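Local coordinates for penicillin-binding protein A (Mycobacterium tuberculosis, PDB 3UN7), which probably cross-links the peptide stems of peptidoglycan as a penicillin-binding serine D,D-transpeptidase of the cell envelope and helps regulate cell length, at residues Ser193-Ile198 and Gly304-Gly309; Val294-Asp299 and Gln310-Leu315. All coordinates share one frame; numbering follows the deposited sequence.

Contact 1 (Ser193-Ile198 and Gly304-Gly309); sequences STFKVI and GMTSIG
Phe-195 meets the backbone of residues 306-309 with its CB and ring atoms CD2 and CE2. Its CG stands anti to the backbone N (chi1 -154°), beside its own carbonyl carbon. Phe-195 CD2 lies 3.3 Å from Thr-306 O. Phe-195 CB sits 3.4 Å from Gly-309 CA. Gly-309 has no side chain to hold the two apart, and its phi is positive (72°), as glycine readily allows. Ile-198 CB covers one face of the Phe-195 ring, 3.8 Å above its centre.

The second apolar contact joins Lys-196 and Ile-308. The two side chains lie side by side and point the same way. Lys-196 is extended beyond CG, and its CE touches Ile-308 CG2 at 3.7 Å. Phe-257 of helix 254-264 packs on both side chains.

Several polar groups have partners outside the two segments. Lys-196 NZ is hydrogen-bonded to Ser-252 OG and Asn-254 OD1. Ser-307 O takes a bond from Thr-199 OG1 of helix 196-205. Gly-309 has a backbone bond with Gly-192, and Ser-193 has one with Thr-398 of strand 393-399.

Helix 300-306 ends in a Schellman motif with Gly-309 as its C-prime residue. Gly-309 N bonds to Thr-306 O and Gln-310 N to Met-305 O. This helix end packs against the start of the active-site helix. Ser-193, by similarity the residue that forms the acyl-ester, and Lys-196 make up the Ser-x-x-Lys motif of penicillin-binding transpeptidases. Ser-252 and Asn-254 fit the Ser-x-Asn motif of the same family.

Contact 2 (Val294-Asp299 and Gln310-Leu315); sequences VGPIPD and QKDVAL
Val-313 packs on Val-294, its CG2 lying 3.5 Å from the backbone oxygen Val-294 O. The methyls themselves are looser, with Val-294 CG2 and Val-313 CG2 4.4 Å apart.

Asp-312 supplies the other van der Waals contacts. Its CB lies 3.7 Å from Gly-295 CA. Gly-295, with no side chain, lets Asp-312 CB come this near, and its backbone angles are ones that suit glycine. Asp-312 CG lies beside its own backbone N, anti to the carbonyl carbon (chi1 -60°). Asp-312 OD2 meets Pro-296 CD at 3.6 Å. The proline and aspartate side chains cross at about a right angle.

The hydrogen-bonded link between the segments is a water. It donates to Val-294 O at 2.6 Å and accepts from Asp-312 N at 3.2 Å. Asp-299 OD1 and Lys-311 NZ, of opposite charge, are 5.0 Å apart and not in contact; any attraction is probably modest.

Residues 310-313 form a type II' beta turn, closed by the bond from Val-313 N to Gln-310 O. The turn directs the CB of Asp-312 toward residues 294-299. The two loops flank helix 300-306: residues 294-299 lead into it and residues 310-315 follow it. Asp-299 is its N-cap, with OD1 bonded to Ala-302 N. Val-294 and Val-313 both pack on Thr-306 near its other end. Val-294 also touches Ala-273 of helix 266-275, while Leu-315 reaches Ile-323 of helix 317-328.

In the fold
Both contacts involve helix 300-306 and its flanking loops, and their centres are 10 Å apart. Contact 1 is buried and joins the C-terminal end of that helix to the active-site helix. Contact 2 is partly buried and joins the loops before and after the helix. Contact 1 is mostly apolar packing against backbone, whereas contact 2 adds a bridging water and an exposed proline. Glycine allows close backbone approach in each. The two meet at several points, among them Val-313: its CG2 is 3.5 Å from Thr-306 CG2, and its CG1 is 3.7 Å from Phe-195 CE1. Val-313 of contact 2 thus packs on residues of both segments of contact 1.

Contact 1 (Ser193-Ile198 and Gly304-Gly309)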
loop_
_atom_site.group_PDB
_atom_site.type_symbol
_atom_site.label_atom_id
_atom_site.label_comp_id
_atom_site.label_asym_id
_atom_site.label_seq_id
_atom_site.Cartn_x
_atom_site.Cartn_y
_atom_site.Cartn_z
ATOM N N SER A 193 7.011 -4.001 13.232
ATOM C CA SER A 193 7.371 -2.756 13.917
ATOM C C SER A 193 6.605 -1.512 13.460
ATOM O O SER A 193 6.467 -0.562 14.236
ATOM C CB SER A 193 8.873 -2.491 13.765
ATOM O OG SER A 193 9.602 -3.571 14.307
ATOM N N THR A 194 6.123 -1.497 12.216
ATOM C CA THR A 194 5.334 -0.340 11.750
ATOM C C THR A 194 4.056 -0.156 12.588
ATOM O O THR A 194 3.537 0.960 12.721
ATOM C CB THR A 194 4.946 -0.407 10.238
ATOM O OG1 THR A 194 4.275 -1.637 9.944
ATOM C CG2 THR A 194 6.170 -0.230 9.320
ATOM N N PHE A 195 3.564 -1.263 13.151
ATOM C CA PHE A 195 2.335 -1.260 13.948
ATOM C C PHE A 195 2.475 -0.544 15.289
ATOM O O PHE A 195 1.472 -0.179 15.902
ATOM C CB PHE A 195 1.808 -2.682 14.167
ATOM C CG PHE A 195 0.322 -2.738 14.396
ATOM C CD1 PHE A 195 -0.562 -2.347 13.393
ATOM C CD2 PHE A 195 -0.198 -3.139 15.618
ATOM C CE1 PHE A 195 -1.929 -2.384 13.602
ATOM C CE2 PHE A 195 -1.573 -3.170 15.827
ATOM C CZ PHE A 195 -2.433 -2.798 14.809
ATOM N N LYS A 196 3.711 -0.309 15.724
ATOM C CA LYS A 196 3.960 0.510 16.918
ATOM C C LYS A 196 3.388 1.923 16.751
ATOM O O LYS A 196 3.195 2.643 17.722
ATOM C CB LYS A 196 5.452 0.555 17.249
ATOM C CG LYS A 196 6.070 -0.807 17.494
ATOM C CD LYS A 196 7.592 -0.718 17.585
ATOM C CE LYS A 196 8.209 -2.072 17.881
ATOM N NZ LYS A 196 9.682 -2.060 17.620
ATOM N N VAL A 197 3.108 2.317 15.513
ATOM C CA VAL A 197 2.390 3.565 15.270
ATOM C C VAL A 197 0.977 3.464 15.869
ATOM O O VAL A 197 0.494 4.401 16.502
ATOM C CB VAL A 197 2.316 3.895 13.759
ATOM C CG1 VAL A 197 1.377 5.066 13.506
ATOM C CG2 VAL A 197 3.721 4.200 13.202
ATOM N N ILE A 198 0.324 2.320 15.679
ATOM C CA ILE A 198 -1.026 2.125 16.203
ATOM C C ILE A 198 -1.001 1.961 17.720
ATOM O O ILE A 198 -1.823 2.553 18.431
ATOM C CB ILE A 198 -1.739 0.925 15.513
ATOM C CG1 ILE A 198 -1.827 1.141 13.992
ATOM C CG2 ILE A 198 -3.117 0.673 16.110
ATOM C CD1 ILE A 198 -2.359 2.509 13.549
ATOM N N GLY A 304 0.610 -8.948 23.748
ATOM C CA GLY A 304 2.025 -8.573 23.700
ATOM C C GLY A 304 2.563 -8.584 22.276
ATOM O O GLY A 304 3.187 -7.620 21.838
ATOM N N MET A 305 2.315 -9.682 21.564
ATOM C CA MET A 305 2.790 -9.874 20.194
ATOM C C MET A 305 2.082 -8.942 19.202
ATOM O O MET A 305 2.700 -8.459 18.252
ATOM C CB MET A 305 2.608 -11.338 19.768
ATOM C CG MET A 305 3.600 -12.333 20.398
ATOM S SD MET A 305 3.368 -14.043 19.783
ATOM C CE MET A 305 3.592 -13.769 18.002
ATOM N N THR A 306 0.792 -8.697 19.431
ATOM C CA THR A 306 -0.005 -7.783 18.606
ATOM C C THR A 306 0.533 -6.358 18.645
ATOM O O THR A 306 0.499 -5.645 17.630
ATOM C CB THR A 306 -1.502 -7.804 19.021
ATOM O OG1 THR A 306 -2.046 -9.110 18.775
ATOM C CG2 THR A 306 -2.325 -6.758 18.237
ATOM N N SER A 307 1.053 -5.967 19.810
ATOM C CA SER A 307 1.483 -4.596 20.086
ATOM C C SER A 307 2.701 -4.199 19.279
ATOM O O SER A 307 2.956 -3.010 19.093
ATOM C CB SER A 307 1.776 -4.420 21.583
ATOM O OG SER A 307 0.610 -4.670 22.346
ATOM N N ILE A 308 3.451 -5.199 18.816
ATOM C CA ILE A 308 4.586 -4.989 17.894
ATOM C C ILE A 308 4.295 -5.594 16.515
ATOM O O ILE A 308 5.206 -5.986 15.778
ATOM C CB ILE A 308 5.911 -5.513 18.483
ATOM C CG1 ILE A 308 5.791 -7.002 18.862
ATOM C CG2 ILE A 308 6.326 -4.654 19.690
ATOM C CD1 ILE A 308 7.118 -7.646 19.340
ATOM N N GLY A 309 3.009 -5.662 16.193
ATOM C CA GLY A 309 2.521 -5.982 14.862
ATOM C C GLY A 309 2.686 -7.420 14.422
ATOM O O GLY A 309 2.778 -7.694 13.228
#

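Contact 2 (Val294-Asp299 and Gln310-Leu315)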
loop_
_atom_site.group_PDB
_atom_site.type_symbol
_atom_site.label_atom_id
_atom_site.label_comp_id
_atom_site.label_asym_id
_atom_site.label_seq_id
_atom_site.Cartn_x
_atom_site.Cartn_y
_atom_site.Cartn_z
ATOM N N VAL A 294 -6.599 -6.599 13.026
ATOM C CA VAL A 294 -5.750 -6.615 14.217
ATOM C C VAL A 294 -5.723 -8.027 14.842
ATOM O O VAL A 294 -4.868 -8.341 15.679
ATOM C CB VAL A 294 -6.220 -5.541 15.239
ATOM C CG1 VAL A 294 -7.512 -5.979 15.950
ATOM C CG2 VAL A 294 -5.120 -5.214 16.238
ATOM N N GLY A 295 -6.663 -8.874 14.434
ATOM C CA GLY A 295 -6.792 -10.221 14.997
ATOM C C GLY A 295 -7.708 -10.229 16.206
ATOM O O GLY A 295 -8.070 -9.166 16.707
ATOM N N PRO A 296 -8.092 -11.430 16.686
ATOM C CA PRO A 296 -9.021 -11.516 17.810
ATOM C C PRO A 296 -8.391 -11.200 19.173
ATOM O O PRO A 296 -9.114 -10.866 20.113
ATOM C CB PRO A 296 -9.507 -12.967 17.751
ATOM C CG PRO A 296 -8.345 -13.715 17.150
ATOM C CD PRO A 296 -7.672 -12.762 16.203
ATOM N N ILE A 297 -7.065 -11.292 19.278
ATOM C CA ILE A 297 -6.338 -11.032 20.545
ATOM C C ILE A 297 -6.898 -11.854 21.737
ATOM O O ILE A 297 -7.411 -11.278 22.703
ATOM C CB ILE A 297 -6.265 -9.500 20.905
ATOM C CG1 ILE A 297 -5.975 -8.626 19.659
ATOM C CG2 ILE A 297 -5.200 -9.260 21.943
ATOM C CD1 ILE A 297 -6.002 -7.121 19.927
ATOM N N PRO A 298 -6.792 -13.204 21.668
ATOM C CA PRO A 298 -7.430 -14.105 22.659
ATOM C C PRO A 298 -6.859 -14.024 24.072
ATOM O O PRO A 298 -7.576 -14.274 25.048
ATOM C CB PRO A 298 -7.187 -15.505 22.075
ATOM C CG PRO A 298 -5.958 -15.364 21.235
ATOM C CD PRO A 298 -6.058 -13.966 20.635
ATOM N N ASP A 299 -5.576 -13.692 24.188
ATOM C CA ASP A 299 -4.934 -13.606 25.493
ATOM C C ASP A 299 -3.910 -12.487 25.528
ATOM O O ASP A 299 -3.672 -11.805 24.519
ATOM C CB ASP A 299 -4.290 -14.945 25.889
ATOM C CG ASP A 299 -3.420 -15.527 24.791
ATOM O OD1 ASP A 299 -2.527 -14.817 24.275
ATOM O OD2 ASP A 299 -3.636 -16.708 24.440
ATOM N N GLN A 310 2.746 -8.333 15.382
ATOM C CA GLN A 310 2.825 -9.752 15.062
ATOM C C GLN A 310 1.517 -10.465 15.414
ATOM O O GLN A 310 0.433 -9.898 15.244
ATOM C CB GLN A 310 4.041 -10.422 15.746
ATOM C CG GLN A 310 5.421 -9.855 15.351
ATOM C CD GLN A 310 5.757 -9.962 13.853
ATOM O OE1 GLN A 310 6.727 -9.367 13.397
ATOM N NE2 GLN A 310 4.977 -10.745 13.100
ATOM N N LYS A 311 1.625 -11.702 15.902
ATOM C CA LYS A 311 0.463 -12.585 16.085
ATOM C C LYS A 311 -0.478 -12.592 14.859
ATOM O O LYS A 311 -0.087 -13.042 13.779
ATOM C CB LYS A 311 -0.275 -12.282 17.402
ATOM C CG LYS A 311 -1.289 -13.373 17.852
ATOM C CD LYS A 311 -0.677 -14.786 17.814
ATOM C CE LYS A 311 -1.675 -15.886 18.196
ATOM N NZ LYS A 311 -1.514 -16.240 19.629
ATOM N N ASP A 312 -1.703 -12.101 15.016
ATOM C CA ASP A 312 -2.704 -12.159 13.951
ATOM C C ASP A 312 -2.898 -10.823 13.199
ATOM O O ASP A 312 -3.760 -10.719 12.333
ATOM C CB ASP A 312 -4.047 -12.624 14.500
ATOM C CG ASP A 312 -3.984 -14.007 15.136
ATOM O OD1 ASP A 312 -3.551 -14.957 14.462
ATOM O OD2 ASP A 312 -4.390 -14.145 16.308
ATOM N N VAL A 313 -2.116 -9.805 13.529
ATOM C CA VAL A 313 -2.199 -8.534 12.783
ATOM C C VAL A 313 -1.778 -8.727 11.322
ATOM O O VAL A 313 -0.703 -9.248 11.041
ATOM C CB VAL A 313 -1.356 -7.417 13.435
ATOM C CG1 VAL A 313 -1.729 -6.054 12.860
ATOM C CG2 VAL A 313 -1.569 -7.416 14.922
ATOM N N ALA A 314 -2.637 -8.310 10.392
ATOM C CA ALA A 314 -2.346 -8.470 8.967
ATOM C C ALA A 314 -2.925 -7.281 8.205
ATOM O O ALA A 314 -4.111 -6.979 8.330
ATOM C CB ALA A 314 -2.911 -9.795 8.451
ATOM N N LEU A 315 -2.066 -6.595 7.451
ATOM C CA LEU A 315 -2.427 -5.365 6.752
ATOM C C LEU A 315 -2.014 -5.462 5.293
ATOM O O LEU A 315 -0.988 -6.067 4.972
ATOM C CB LEU A 315 -1.671 -4.182 7.372
ATOM C CG LEU A 315 -2.207 -3.327 8.528
ATOM C CD1 LEU A 315 -2.418 -4.105 9.784
ATOM C CD2 LEU A 315 -1.239 -2.186 8.789
HETATM O O HOH W 1 -3.366 -10.092 16.954
#